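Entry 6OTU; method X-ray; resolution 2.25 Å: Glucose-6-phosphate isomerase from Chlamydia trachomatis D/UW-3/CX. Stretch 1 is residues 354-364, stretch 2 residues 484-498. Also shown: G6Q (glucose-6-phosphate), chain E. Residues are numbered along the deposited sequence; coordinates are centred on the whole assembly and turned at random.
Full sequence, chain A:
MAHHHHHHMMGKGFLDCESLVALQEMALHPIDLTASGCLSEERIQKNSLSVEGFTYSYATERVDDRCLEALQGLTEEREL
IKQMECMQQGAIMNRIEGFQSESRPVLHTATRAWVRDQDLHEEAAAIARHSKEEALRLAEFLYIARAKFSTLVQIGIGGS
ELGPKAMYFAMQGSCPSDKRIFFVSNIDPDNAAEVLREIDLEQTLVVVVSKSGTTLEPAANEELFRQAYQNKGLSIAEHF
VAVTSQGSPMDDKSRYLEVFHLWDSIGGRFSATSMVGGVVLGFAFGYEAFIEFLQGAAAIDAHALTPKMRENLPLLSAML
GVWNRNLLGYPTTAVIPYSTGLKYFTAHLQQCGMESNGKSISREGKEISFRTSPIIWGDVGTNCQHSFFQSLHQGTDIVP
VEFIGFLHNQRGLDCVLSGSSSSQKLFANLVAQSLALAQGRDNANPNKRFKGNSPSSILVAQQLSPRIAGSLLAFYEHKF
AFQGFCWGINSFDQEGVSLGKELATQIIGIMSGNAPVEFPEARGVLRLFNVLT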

# COMPACT_ATOMS: atom_id res chain seq x y z
N MET A 354 -9.31 -8.07 4.40
CA MET A 354 -8.43 -8.96 5.17
C MET A 354 -8.85 -9.06 6.63
O MET A 354 -8.69 -10.12 7.25
CB MET A 354 -6.98 -8.48 5.07
CG MET A 354 -6.46 -8.52 3.64
SD MET A 354 -4.72 -8.11 3.50
CE MET A 354 -3.99 -9.57 4.20
N GLU A 355 -9.35 -7.97 7.22
CA GLU A 355 -9.83 -8.08 8.60
C GLU A 355 -11.13 -8.88 8.67
O GLU A 355 -11.35 -9.64 9.63
CB GLU A 355 -10.01 -6.70 9.21
CG GLU A 355 -9.88 -6.70 10.71
CD GLU A 355 -10.41 -5.45 11.32
OE1 GLU A 355 -10.47 -5.39 12.56
OE2 GLU A 355 -10.78 -4.52 10.57
N SER A 356 -12.01 -8.73 7.68
CA SER A 356 -13.26 -9.49 7.69
C SER A 356 -13.00 -10.97 7.45
O SER A 356 -13.48 -11.83 8.19
CB SER A 356 -14.23 -8.97 6.63
OG SER A 356 -14.64 -7.64 6.90
N ASN A 357 -12.23 -11.29 6.41
CA ASN A 357 -12.17 -12.66 5.94
C ASN A 357 -10.84 -13.32 6.22
O ASN A 357 -10.61 -14.46 5.78
CB ASN A 357 -12.54 -12.70 4.45
CG ASN A 357 -13.99 -12.29 4.22
OD1 ASN A 357 -14.83 -12.49 5.11
ND2 ASN A 357 -14.31 -11.69 3.06
N GLY A 358 -9.97 -12.67 7.00
CA GLY A 358 -8.75 -13.32 7.44
C GLY A 358 -9.01 -14.27 8.59
O GLY A 358 -8.60 -14.02 9.72
N LYS A 359 -9.71 -15.36 8.31
CA LYS A 359 -10.22 -16.26 9.34
C LYS A 359 -9.89 -17.69 8.96
O LYS A 359 -9.67 -18.01 7.79
CB LYS A 359 -11.73 -16.11 9.51
CG LYS A 359 -12.19 -14.68 9.73
CD LYS A 359 -11.80 -14.20 11.13
CE LYS A 359 -12.01 -12.70 11.28
NZ LYS A 359 -13.42 -12.32 11.04
N SER A 360 -9.85 -18.56 9.97
CA SER A 360 -9.53 -19.95 9.70
C SER A 360 -10.37 -20.90 10.54
O SER A 360 -9.96 -22.03 10.80
CB SER A 360 -8.03 -20.22 9.90
OG SER A 360 -7.59 -19.64 11.11
N ILE A 361 -11.56 -20.46 10.95
CA ILE A 361 -12.60 -21.31 11.53
C ILE A 361 -13.95 -20.90 10.95
O ILE A 361 -14.16 -19.73 10.61
CB ILE A 361 -12.64 -21.23 13.08
CG1 ILE A 361 -12.81 -19.78 13.53
CG2 ILE A 361 -11.41 -21.87 13.69
CD1 ILE A 361 -14.16 -19.51 14.08
N SER A 362 -14.86 -21.87 10.85
CA SER A 362 -16.21 -21.67 10.32
C SER A 362 -17.14 -21.08 11.38
O SER A 362 -16.86 -21.11 12.59
CB SER A 362 -16.80 -23.00 9.84
OG SER A 362 -17.15 -23.85 10.93
N ARG A 363 -18.29 -20.56 10.93
CA ARG A 363 -19.32 -20.09 11.85
C ARG A 363 -19.82 -21.19 12.77
O ARG A 363 -20.46 -20.90 13.78
CB ARG A 363 -20.51 -19.48 11.09
CG ARG A 363 -20.22 -18.12 10.46
CD ARG A 363 -21.36 -17.63 9.55
NE ARG A 363 -21.65 -18.55 8.45
CZ ARG A 363 -22.49 -18.30 7.46
NH1 ARG A 363 -23.14 -17.14 7.41
NH2 ARG A 363 -22.69 -19.20 6.50
N GLU A 364 -19.53 -22.46 12.45
CA GLU A 364 -19.84 -23.59 13.32
C GLU A 364 -18.67 -23.96 14.25
O GLU A 364 -18.76 -24.96 14.97
CB GLU A 364 -20.27 -24.79 12.46
N GLY A 484 -17.36 -14.13 2.44
CA GLY A 484 -17.50 -14.76 3.75
C GLY A 484 -18.68 -15.71 3.83
O GLY A 484 -18.57 -16.79 4.41
N PHE A 485 -19.84 -15.31 3.25
CA PHE A 485 -21.02 -16.18 3.25
C PHE A 485 -20.74 -17.47 2.49
O PHE A 485 -21.24 -18.54 2.87
CB PHE A 485 -22.22 -15.47 2.60
CG PHE A 485 -22.72 -14.29 3.37
CD1 PHE A 485 -22.64 -14.25 4.75
CD2 PHE A 485 -23.31 -13.22 2.71
CE1 PHE A 485 -23.12 -13.17 5.46
CE2 PHE A 485 -23.78 -12.13 3.41
CZ PHE A 485 -23.69 -12.10 4.79
N CYS A 486 -19.96 -17.37 1.42
CA CYS A 486 -19.63 -18.53 0.62
C CYS A 486 -18.66 -19.45 1.37
O CYS A 486 -18.91 -20.66 1.49
CB CYS A 486 -19.05 -18.08 -0.72
SG CYS A 486 -18.73 -19.40 -1.88
N TRP A 487 -17.56 -18.89 1.89
CA TRP A 487 -16.64 -19.65 2.74
C TRP A 487 -17.31 -20.19 4.00
O TRP A 487 -16.85 -21.20 4.55
CB TRP A 487 -15.45 -18.77 3.11
CG TRP A 487 -14.56 -18.53 1.93
CD1 TRP A 487 -14.29 -19.42 0.93
CD2 TRP A 487 -13.86 -17.33 1.60
NE1 TRP A 487 -13.46 -18.85 0.01
CE2 TRP A 487 -13.17 -17.57 0.39
CE3 TRP A 487 -13.73 -16.08 2.22
CZ2 TRP A 487 -12.36 -16.61 -0.22
CZ3 TRP A 487 -12.94 -15.12 1.62
CH2 TRP A 487 -12.26 -15.39 0.40
N GLY A 488 -18.37 -19.55 4.48
CA GLY A 488 -18.99 -19.97 5.73
C GLY A 488 -18.25 -19.54 6.98
O GLY A 488 -18.32 -20.22 8.00
N ILE A 489 -17.54 -18.42 6.92
CA ILE A 489 -16.80 -17.90 8.05
C ILE A 489 -17.56 -16.72 8.63
O ILE A 489 -18.54 -16.25 8.06
CB ILE A 489 -15.36 -17.50 7.65
CG1 ILE A 489 -15.42 -16.39 6.59
CG2 ILE A 489 -14.60 -18.69 7.13
CD1 ILE A 489 -14.09 -15.75 6.23
N ASN A 490 -17.11 -16.23 9.79
CA ASN A 490 -17.70 -15.04 10.39
C ASN A 490 -16.89 -13.83 9.94
O ASN A 490 -15.79 -13.56 10.44
CB ASN A 490 -17.78 -15.15 11.91
CG ASN A 490 -18.36 -13.88 12.57
OD1 ASN A 490 -18.86 -12.99 11.88
ND2 ASN A 490 -18.28 -13.81 13.91
N SER A 491 -17.45 -13.08 8.98
CA SER A 491 -16.75 -11.91 8.45
C SER A 491 -16.75 -10.72 9.40
O SER A 491 -16.12 -9.72 9.07
CB SER A 491 -17.40 -11.47 7.13
OG SER A 491 -17.37 -12.48 6.13
N PHE A 492 -17.44 -10.77 10.54
CA PHE A 492 -17.80 -9.53 11.21
C PHE A 492 -17.23 -9.39 12.61
O PHE A 492 -17.55 -8.40 13.29
CB PHE A 492 -19.33 -9.38 11.22
CG PHE A 492 -19.94 -9.54 9.86
CD1 PHE A 492 -19.72 -8.58 8.86
CD2 PHE A 492 -20.69 -10.67 9.55
CE1 PHE A 492 -20.27 -8.73 7.59
CE2 PHE A 492 -21.23 -10.84 8.27
CZ PHE A 492 -21.02 -9.87 7.28
N ASP A 493 -16.38 -10.30 13.07
CA ASP A 493 -15.60 -10.06 14.28
C ASP A 493 -14.11 -9.99 13.92
O ASP A 493 -13.72 -10.00 12.74
CB ASP A 493 -15.91 -11.12 15.36
CG ASP A 493 -15.57 -12.53 14.92
OD1 ASP A 493 -15.17 -12.73 13.74
OD2 ASP A 493 -15.72 -13.45 15.77
N GLN A 494 -13.27 -9.89 14.95
CA GLN A 494 -11.86 -9.63 14.71
C GLN A 494 -11.04 -9.97 15.95
O GLN A 494 -10.43 -9.09 16.58
CB GLN A 494 -11.65 -8.18 14.26
CG GLN A 494 -12.23 -7.08 15.15
CD GLN A 494 -13.73 -6.91 15.05
OE1 GLN A 494 -14.30 -6.86 13.96
NE2 GLN A 494 -14.39 -6.83 16.21
N GLU A 495 -11.01 -11.25 16.32
CA GLU A 495 -10.31 -11.64 17.53
C GLU A 495 -8.81 -11.37 17.44
O GLU A 495 -8.16 -11.23 18.49
CB GLU A 495 -10.59 -13.11 17.82
CG GLU A 495 -12.00 -13.35 18.31
CD GLU A 495 -12.31 -12.61 19.61
OE1 GLU A 495 -11.43 -12.54 20.51
OE2 GLU A 495 -13.44 -12.08 19.73
N GLY A 496 -8.24 -11.29 16.23
CA GLY A 496 -6.85 -10.88 16.09
C GLY A 496 -6.62 -9.44 16.50
O GLY A 496 -5.59 -9.12 17.11
N VAL A 497 -7.57 -8.55 16.20
CA VAL A 497 -7.46 -7.15 16.58
C VAL A 497 -7.74 -6.96 18.07
O VAL A 497 -7.09 -6.13 18.73
CB VAL A 497 -8.39 -6.29 15.71
CG1 VAL A 497 -8.36 -4.83 16.19
CG2 VAL A 497 -8.00 -6.38 14.25
N SER A 498 -8.71 -7.70 18.62
CA SER A 498 -8.88 -7.71 20.08
C SER A 498 -7.58 -8.11 20.78
O SER A 498 -7.22 -7.52 21.80
CB SER A 498 -9.99 -8.68 20.51
OG SER A 498 -11.20 -8.50 19.77
C1 G6Q E . -12.76 -2.45 12.79
C2 G6Q E . -11.73 -2.93 13.82
C3 G6Q E . -10.70 -1.88 14.20
C4 G6Q E . -11.26 -0.73 15.05
C5 G6Q E . -10.15 0.09 15.69
C6 G6Q E . -10.66 1.33 16.38
O1 G6Q E . -13.69 -3.14 12.53
O2 G6Q E . -12.37 -3.41 14.99
O3 G6Q E . -10.09 -1.34 13.03
O4 G6Q E . -12.06 0.13 14.24
O5 G6Q E . -9.43 -0.74 16.62
O6 G6Q E . -11.66 0.92 17.36
P G6Q E . -12.55 2.04 18.11
O1P G6Q E . -13.37 2.73 17.03
O2P G6Q E . -13.41 1.24 19.08
O3P G6Q E . -11.59 2.98 18.80
O HOH W 1 -14.83 -17.13 11.09
O HOH W 2 -20.92 -21.89 8.02

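The most unusual feature of this contact is the ammonium group of Lys359, which gathers nearly all of its partners from backbone carbonyls. Lys359 NZ donates to Asn490 O at 2.7 Å and to Asp493 O at 2.9 Å, and within its own stretch to Ser356 O, also at 2.9 Å. A salt bridge from Lys359 NZ to Asp493 OD1, at 3.2 Å, adds a formal negative charge. The CA-to-CB bond of Lys359 points toward the other stretch, and two successive m rotamers at chi1 and chi2 fold the chain back so that NZ can also reach Ser356 O. A buried amine needs such compensation, and lysine suits the place because a long aliphatic stem carries a charged tip able to serve several acceptors. The stem is used too: Lys359 CB lies 4.1 Å from Ile489 CD1.

Close to this site the backbones nearly touch. The CA atoms of Ser356 and Ser491 are 4.3 Å apart, and each residue offers a CA-H to the other's carbonyl: Ser356 CA to Ser491 O at 3.2 Å, and Ser491 CA to Ser356 O at 3.3 Å. Serine is small enough for such an approach, with the two CB atoms of Ser356 and Ser491 4.1 Å apart.

Asn357, at the end of its helix, extends the polar network. Ser491 OG donates to Asn357 OD1 at 2.7 Å, while Asn357 CB packs at the edge of the Trp487 ring, 3.7 Å from Trp487 CZ3. Gly484 leaves room for this bond: a CB there would clash with Ser491 OG. Ile489 fills the space between these polar groups; Ile489 CD1 comes within 3.5 Å of Asn357 OD1, and Ile489 CG2 is 3.7 Å from Ile361 O. Its branched hydrocarbon side chain thus packs against Asn357 OD1 and Ile361 O without competing for their hydrogen bonds.

Farther along, Arg363 N donates to Gly488 O at 2.9 Å, an almost straight bond. Gly488, the first residue past the helix, has positive phi, a conformation in which a CB would jam against the preceding carbonyl oxygen, so glycine fits the turn. Arg363 loses more area to the other stretch than any other residue here. Arg363 CG lies 3.5 Å from Ile489 O, and Arg363 NH1 is 4.0 Å from Phe485 CD1, so its long side chain reaches from the loop at Ile489 to Phe485 in the preceding helix. Water supplements the direct contacts: one molecule donates to Ile361 O at 2.7 Å and accepts from Asn490 N at 2.8 Å, joining backbone groups that do not meet directly.

At the other end, the CA-to-CB bond of Glu355 points sideways, but its carboxylate end comes near the start of the helix that begins at Glu495. Glu355 OE1 is 3.2 Å from Val497 CG2 and 3.5 Å from Gln494 CB, and the same OE1 approaches C2 of glucose-6-phosphate at 3.0 Å. The contact therefore reaches the bound sugar of this isomerase. In all, 747 Å² is buried between the stretches, counting both sides.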